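Long-range contacts in protein Vng1086c (Halobacterium sp., PDB 2GF4), which is of unknown function but binds calcium and belongs to the uncharacterised UPF0058 family: residues M1-L7 with K46-K52; F31-L37 with H53-L58. All coordinates share one frame; numbering follows the deposited sequence.

In the fold
Both contacts use helix 48-71: contact 1 sets its first turn beside the start of helix 3-21, and contact 2 sets the next turns against the short helix 32-37. Their centres lie 14 Å apart, and they meet where L37 CD2 packs on E50 O. Contact 1 is only partly buried, about 19 Å from the centre of the chain, and adds lysine-to-carbonyl bonds, one of them doubtfully short, to its leucine packing. Contact 2 is mostly buried, about 9 Å from that centre, and joins its segments by apolar and CH-pi packing. The helices run nearly parallel in the first (28°) and antiparallel in the second (163°), and other subunits lie against both.

Contact 1 of 2, residues M1-L7 with K46-K52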
loop_
_atom_site.group_PDB
_atom_site.type_symbol
_atom_site.label_atom_id
_atom_site.label_comp_id
_atom_site.label_asym_id
_atom_site.label_seq_id
_atom_site.Cartn_x
_atom_site.Cartn_y
_atom_site.Cartn_z
HETATM N N MSE A 1 -0.088 20.325 8.043
HETATM C CA MSE A 1 -1.520 19.998 8.292
HETATM C C MSE A 1 -1.865 20.207 9.765
HETATM O O MSE A 1 -1.277 19.584 10.643
HETATM C CB MSE A 1 -1.799 18.550 7.872
HETATM C CG MSE A 1 -3.202 18.054 8.178
HETATM SE SE MSE A 1 -3.621 16.420 7.221
HETATM C CE MSE A 1 -2.160 15.329 7.855
ATOM N N HIS A 2 -2.816 21.094 10.030
ATOM C CA HIS A 2 -3.227 21.388 11.403
ATOM C C HIS A 2 -3.970 20.226 12.053
ATOM O O HIS A 2 -4.419 19.312 11.363
ATOM C CB HIS A 2 -4.104 22.635 11.417
ATOM C CG HIS A 2 -3.379 23.874 11.002
ATOM N ND1 HIS A 2 -2.215 24.290 11.614
ATOM C CD2 HIS A 2 -3.626 24.767 10.014
ATOM C CE1 HIS A 2 -1.773 25.383 11.016
ATOM N NE2 HIS A 2 -2.612 25.693 10.043
ATOM N N LYS A 3 -4.099 20.253 13.379
ATOM C CA LYS A 3 -4.803 19.171 14.051
ATOM C C LYS A 3 -6.291 19.192 13.709
ATOM O O LYS A 3 -6.873 18.143 13.434
ATOM C CB LYS A 3 -4.605 19.212 15.569
ATOM C CG LYS A 3 -5.221 17.986 16.244
ATOM C CD LYS A 3 -4.788 17.778 17.688
ATOM C CE LYS A 3 -5.412 16.496 18.235
ATOM N NZ LYS A 3 -5.003 16.190 19.634
ATOM N N ASP A 4 -6.918 20.368 13.727
ATOM C CA ASP A 4 -8.348 20.428 13.351
ATOM C C ASP A 4 -8.570 19.930 11.900
ATOM O O ASP A 4 -9.644 19.403 11.602
ATOM C CB ASP A 4 -8.852 21.856 13.461
ATOM C CG ASP A 4 -9.064 22.287 14.906
ATOM O OD1 ASP A 4 -8.800 21.480 15.825
ATOM O OD2 ASP A 4 -9.490 23.426 15.134
ATOM N N GLU A 5 -7.619 20.140 10.988
ATOM C CA GLU A 5 -7.803 19.651 9.612
ATOM C C GLU A 5 -7.691 18.123 9.643
ATOM O O GLU A 5 -8.463 17.442 8.979
ATOM C CB GLU A 5 -6.729 20.219 8.682
ATOM C CG GLU A 5 -6.827 21.737 8.519
ATOM C CD GLU A 5 -5.632 22.347 7.806
ATOM O OE1 GLU A 5 -4.465 21.935 8.017
ATOM O OE2 GLU A 5 -5.838 23.299 7.030
ATOM N N LEU A 6 -6.750 17.572 10.396
ATOM C CA LEU A 6 -6.605 16.122 10.446
ATOM C C LEU A 6 -7.822 15.448 11.083
ATOM O O LEU A 6 -8.211 14.362 10.642
ATOM C CB LEU A 6 -5.335 15.812 11.213
ATOM C CG LEU A 6 -4.863 14.366 11.387
ATOM C CD1 LEU A 6 -4.578 13.688 10.076
ATOM C CD2 LEU A 6 -3.624 14.423 12.204
ATOM N N LEU A 7 -8.405 16.057 12.120
ATOM C CA LEU A 7 -9.593 15.473 12.754
ATOM C C LEU A 7 -10.723 15.446 11.724
ATOM O O LEU A 7 -11.425 14.435 11.615
ATOM C CB LEU A 7 -10.018 16.296 13.987
ATOM C CG LEU A 7 -8.994 16.182 15.159
ATOM C CD1 LEU A 7 -9.397 17.127 16.250
ATOM C CD2 LEU A 7 -8.897 14.772 15.730
ATOM N N LYS A 46 -6.448 12.714 21.446
ATOM C CA LYS A 46 -5.322 11.856 21.104
ATOM C C LYS A 46 -4.397 12.607 20.125
ATOM O O LYS A 46 -4.801 13.608 19.494
ATOM C CB LYS A 46 -5.822 10.556 20.513
ATOM C CG LYS A 46 -6.389 9.643 21.565
ATOM C CD LYS A 46 -6.961 8.421 20.899
ATOM C CE LYS A 46 -7.441 7.509 21.973
ATOM N NZ LYS A 46 -7.675 6.171 21.446
ATOM N N SER A 47 -3.179 12.129 19.990
ATOM C CA SER A 47 -2.172 12.797 19.170
ATOM C C SER A 47 -2.378 12.944 17.664
ATOM O O SER A 47 -3.171 12.218 17.059
ATOM C CB SER A 47 -0.805 12.131 19.430
ATOM O OG SER A 47 -0.649 10.881 18.734
ATOM N N LYS A 48 -1.725 13.945 17.084
ATOM C CA LYS A 48 -1.764 14.142 15.637
ATOM C C LYS A 48 -1.271 12.835 15.009
ATOM O O LYS A 48 -1.799 12.400 13.987
ATOM C CB LYS A 48 -0.792 15.230 15.241
ATOM C CG LYS A 48 -1.441 16.555 15.031
ATOM C CD LYS A 48 -0.363 17.529 14.593
ATOM C CE LYS A 48 -0.829 18.367 13.407
ATOM N NZ LYS A 48 0.220 18.657 12.371
ATOM N N SER A 49 -0.254 12.208 15.606
ATOM C CA SER A 49 0.306 10.968 15.071
ATOM C C SER A 49 -0.673 9.802 15.080
ATOM O O SER A 49 -0.674 8.992 14.144
ATOM C CB SER A 49 1.548 10.616 15.871
ATOM O OG SER A 49 1.975 9.297 15.569
ATOM N N GLU A 50 -1.488 9.701 16.133
ATOM C CA GLU A 50 -2.480 8.637 16.205
ATOM C C GLU A 50 -3.538 8.915 15.130
ATOM O O GLU A 50 -4.016 7.979 14.500
ATOM C CB GLU A 50 -3.121 8.621 17.599
ATOM C CG GLU A 50 -2.122 8.123 18.654
ATOM C CD GLU A 50 -2.604 8.230 20.084
ATOM O OE1 GLU A 50 -2.672 9.351 20.633
ATOM O OE2 GLU A 50 -2.912 7.195 20.696
ATOM N N HIS A 51 -3.892 10.176 14.890
ATOM C CA HIS A 51 -4.910 10.446 13.880
ATOM C C HIS A 51 -4.411 10.226 12.474
ATOM O O HIS A 51 -5.185 9.778 11.625
ATOM C CB HIS A 51 -5.464 11.831 14.100
ATOM C CG HIS A 51 -6.479 11.852 15.210
ATOM N ND1 HIS A 51 -7.744 11.323 15.066
ATOM C CD2 HIS A 51 -6.395 12.278 16.491
ATOM C CE1 HIS A 51 -8.387 11.421 16.207
ATOM N NE2 HIS A 51 -7.596 12.001 17.083
ATOM N N LYS A 52 -3.138 10.531 12.226
ATOM C CA LYS A 52 -2.528 10.289 10.914
ATOM C C LYS A 52 -2.535 8.790 10.675
ATOM O O LYS A 52 -2.843 8.352 9.575
ATOM C CB LYS A 52 -1.082 10.738 10.907
ATOM C CG LYS A 52 -0.970 12.218 10.784
ATOM C CD LYS A 52 0.437 12.576 10.424
ATOM C CE LYS A 52 0.952 13.526 11.454
ATOM N NZ LYS A 52 2.419 13.428 11.592
#
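The starts of helices 3-21 and 48-71 run side by side in the same sense, at 28° with their local axes 10.0 Å apart, and K3 faces K48 while L6 faces H51. L6 fills the middle of the gap. With its CG anti to the backbone N, its branch reaches over to the other helix, where CD2 lies 3.3 Å from K48 O and also packs on H51 CB and on CG of K52, whose chain crosses that of L6 at about a right angle. L7 meets the H51 ring over one face: its CD2 stands 3.4 Å from the ring centroid, 13° off the normal, a CH-pi contact nearly above the centre. The ring itself is held by polar partners at both nitrogens, ND1 bonding to H10 and NE2 to the carbonyl of H43, which fixes its rotation under the methyl.

Two lysines reach across in opposite directions. K3, extended beyond CG, brings NZ to K46 O at 2.6 Å; the donor stands 37° out of the carbonyl plane, and the same amine also bonds to V44 O. K48, whose chain bends at chi3 and chi4, puts NZ 2.5 Å from M1 O, a distance too short to be taken at face value, so the exact geometry of this bond is doubtful. The amine of K52 points instead to D69 and E70 of the second subunit, with which it forms salt bridges.

S47 opens its helix as N-cap: E50 N donates to S47 OG at 3.0 Å, and E50 OE1 accepts from S47 N and, at 3.2 Å, from S47 OG. This reciprocal pair is a capping box, here at the start of a helix that packs side by side with the N-terminal helix.

Contact 2 of 2, residues F31-L37 with H53-L58; sequences FAAYEEL and HAVFLL
The Y34 ring takes the L58 side chain on one face: L58 CD2 lies 3.6 Å from the ring centroid, 16° off the normal and offset toward the rim, a CH-pi contact. L57 CB sits at the edge of the same ring, close to its plane, while A54 O approaches obliquely and A54 CB packs 3.7 Å from Y34 CE1. The F31 ring has L58 O at its edge, 3.8 Å from F31 CE2, and F31 CD2 packs on L58 CD2. On the H53 ring, L37 CD2 stands over one face, offset toward the rim, while L37 CD1 lies 3.7 Å from H53 CD2.

Helix 32-37 and the 53-58 part of helix 48-71 run antiparallel at 163° with local axes 8.7 Å apart; Y34 and L57 mark the closest backbone approach, 5.2 Å between their CA atoms. L37 swings CG to the side of its carbonyl carbon (chi1 172°), which sends CD2 to 3.5 Å from A54 CA, and packs its CB on L57 CD1. L57 spreads its two methyls: CD1 reaches A33 O at 3.7 Å and CD2 faces A33 CB.

The polar ends find partners beyond the two segments. Y34 OH bonds to H10 NE2 on helix 3-21, and H53 NE2 bonds to E68 of the third subunit, whose F71 stacks on the H53 ring. D38 and E40, which bind calcium, follow helix 32-37 in the chain. Between the segments, then, the chemistry is apolar and CH-pi packing that sets helix 32-37 against helix 48-71, with the Y34 hydroxyl and H53 nitrogen tying the same side chains to helix 3-21 and to a neighbouring subunit.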
loop_
_atom_site.group_PDB
_atom_site.type_symbol
_atom_site.label_atom_id
_atom_site.label_comp_id
_atom_site.label_asym_id
_atom_site.label_seq_id
_atom_site.Cartn_x
_atom_site.Cartn_y
_atom_site.Cartn_z
ATOM N N PHE A 31 -11.978 -3.203 7.254
ATOM C CA PHE A 31 -11.279 -2.240 8.070
ATOM C C PHE A 31 -10.847 -2.798 9.388
ATOM O O PHE A 31 -10.710 -2.040 10.351
ATOM C CB PHE A 31 -12.167 -1.021 8.249
ATOM C CG PHE A 31 -12.525 -0.378 6.957
ATOM C CD1 PHE A 31 -13.676 -0.726 6.283
ATOM C CD2 PHE A 31 -11.696 0.574 6.401
ATOM C CE1 PHE A 31 -13.982 -0.139 5.094
ATOM C CE2 PHE A 31 -12.013 1.152 5.211
ATOM C CZ PHE A 31 -13.153 0.798 4.564
ATOM N N ALA A 32 -10.565 -4.074 9.453
ATOM C CA ALA A 32 -10.199 -4.596 10.748
ATOM C C ALA A 32 -8.922 -4.064 11.334
ATOM O O ALA A 32 -8.809 -4.031 12.559
ATOM C CB ALA A 32 -10.176 -6.034 10.702
ATOM N N ALA A 33 -7.973 -3.628 10.517
ATOM C CA ALA A 33 -6.777 -3.055 11.111
ATOM C C ALA A 33 -7.080 -1.675 11.707
ATOM O O ALA A 33 -6.520 -1.350 12.756
ATOM C CB ALA A 33 -5.766 -2.926 10.114
ATOM N N TYR A 34 -7.908 -0.855 11.054
ATOM C CA TYR A 34 -8.240 0.442 11.629
ATOM C C TYR A 34 -8.913 0.213 12.987
ATOM O O TYR A 34 -8.580 0.921 13.924
ATOM C CB TYR A 34 -9.189 1.197 10.709
ATOM C CG TYR A 34 -9.865 2.370 11.353
ATOM C CD1 TYR A 34 -9.213 3.590 11.485
ATOM C CD2 TYR A 34 -11.180 2.269 11.783
ATOM C CE1 TYR A 34 -9.854 4.662 12.015
ATOM C CE2 TYR A 34 -11.821 3.333 12.321
ATOM C CZ TYR A 34 -11.150 4.519 12.423
ATOM O OH TYR A 34 -11.774 5.590 12.980
ATOM N N GLU A 35 -9.821 -0.757 13.118
ATOM C CA GLU A 35 -10.481 -0.961 14.410
ATOM C C GLU A 35 -9.508 -1.412 15.498
ATOM O O GLU A 35 -9.731 -1.105 16.663
ATOM C CB GLU A 35 -11.622 -1.955 14.245
ATOM C CG GLU A 35 -12.605 -1.574 13.134
ATOM C CD GLU A 35 -13.564 -0.489 13.544
ATOM O OE1 GLU A 35 -13.645 -0.203 14.755
ATOM O OE2 GLU A 35 -14.272 0.091 12.687
ATOM N N GLU A 36 -8.444 -2.131 15.146
ATOM C CA GLU A 36 -7.466 -2.529 16.156
ATOM C C GLU A 36 -6.790 -1.299 16.729
ATOM O O GLU A 36 -6.421 -1.303 17.894
ATOM C CB GLU A 36 -6.376 -3.388 15.548
ATOM C CG GLU A 36 -6.872 -4.715 15.081
ATOM C CD GLU A 36 -5.768 -5.558 14.489
ATOM O OE1 GLU A 36 -4.570 -5.237 14.680
ATOM O OE2 GLU A 36 -6.086 -6.570 13.835
ATOM N N LEU A 37 -6.586 -0.261 15.932
ATOM C CA LEU A 37 -5.927 0.920 16.454
ATOM C C LEU A 37 -6.752 1.609 17.550
ATOM O O LEU A 37 -6.184 2.182 18.475
ATOM C CB LEU A 37 -5.683 1.889 15.295
ATOM C CG LEU A 37 -5.167 3.283 15.669
ATOM C CD1 LEU A 37 -3.835 3.117 16.259
ATOM C CD2 LEU A 37 -5.076 4.177 14.485
ATOM N N HIS A 53 -2.184 8.013 11.704
ATOM C CA HIS A 53 -2.132 6.561 11.625
ATOM C C HIS A 53 -3.524 6.067 11.293
ATOM O O HIS A 53 -3.660 5.207 10.426
ATOM C CB HIS A 53 -1.668 6.027 12.971
ATOM C CG HIS A 53 -1.353 4.552 13.002
ATOM N ND1 HIS A 53 -1.468 3.720 11.910
ATOM C CD2 HIS A 53 -0.915 3.776 14.020
ATOM C CE1 HIS A 53 -1.116 2.497 12.257
ATOM N NE2 HIS A 53 -0.778 2.505 13.529
ATOM N N ALA A 54 -4.557 6.594 11.949
ATOM C CA ALA A 54 -5.909 6.129 11.652
ATOM C C ALA A 54 -6.305 6.475 10.225
ATOM O O ALA A 54 -6.952 5.663 9.571
ATOM C CB ALA A 54 -6.919 6.747 12.633
ATOM N N VAL A 55 -5.935 7.636 9.715
ATOM C CA VAL A 55 -6.322 7.937 8.341
ATOM C C VAL A 55 -5.556 7.017 7.391
ATOM O O VAL A 55 -6.114 6.575 6.385
ATOM C CB VAL A 55 -6.087 9.400 8.056
ATOM C CG1 VAL A 55 -6.204 9.661 6.593
ATOM C CG2 VAL A 55 -7.155 10.189 8.784
ATOM N N PHE A 56 -4.297 6.732 7.711
ATOM C CA PHE A 56 -3.488 5.804 6.915
ATOM C C PHE A 56 -4.203 4.451 6.828
ATOM O O PHE A 56 -4.387 3.914 5.735
ATOM C CB PHE A 56 -2.149 5.607 7.620
ATOM C CG PHE A 56 -1.262 4.636 6.934
ATOM C CD1 PHE A 56 -1.285 3.291 7.259
ATOM C CD2 PHE A 56 -0.354 5.075 5.991
ATOM C CE1 PHE A 56 -0.454 2.413 6.616
ATOM C CE2 PHE A 56 0.471 4.194 5.353
ATOM C CZ PHE A 56 0.434 2.871 5.674
ATOM N N LEU A 57 -4.604 3.889 7.966
ATOM C CA LEU A 57 -5.267 2.596 7.937
ATOM C C LEU A 57 -6.553 2.580 7.133
ATOM O O LEU A 57 -6.878 1.553 6.520
ATOM C CB LEU A 57 -5.528 2.143 9.362
ATOM C CG LEU A 57 -4.222 1.730 10.055
ATOM C CD1 LEU A 57 -4.532 1.508 11.496
ATOM C CD2 LEU A 57 -3.633 0.470 9.423
ATOM N N LEU A 58 -7.287 3.697 7.144
ATOM C CA LEU A 58 -8.552 3.801 6.401
ATOM C C LEU A 58 -8.295 3.876 4.904
ATOM O O LEU A 58 -8.963 3.177 4.137
ATOM C CB LEU A 58 -9.320 5.051 6.831
ATOM C CG LEU A 58 -9.909 4.978 8.238
ATOM C CD1 LEU A 58 -10.586 6.248 8.576
ATOM C CD2 LEU A 58 -10.884 3.887 8.294
#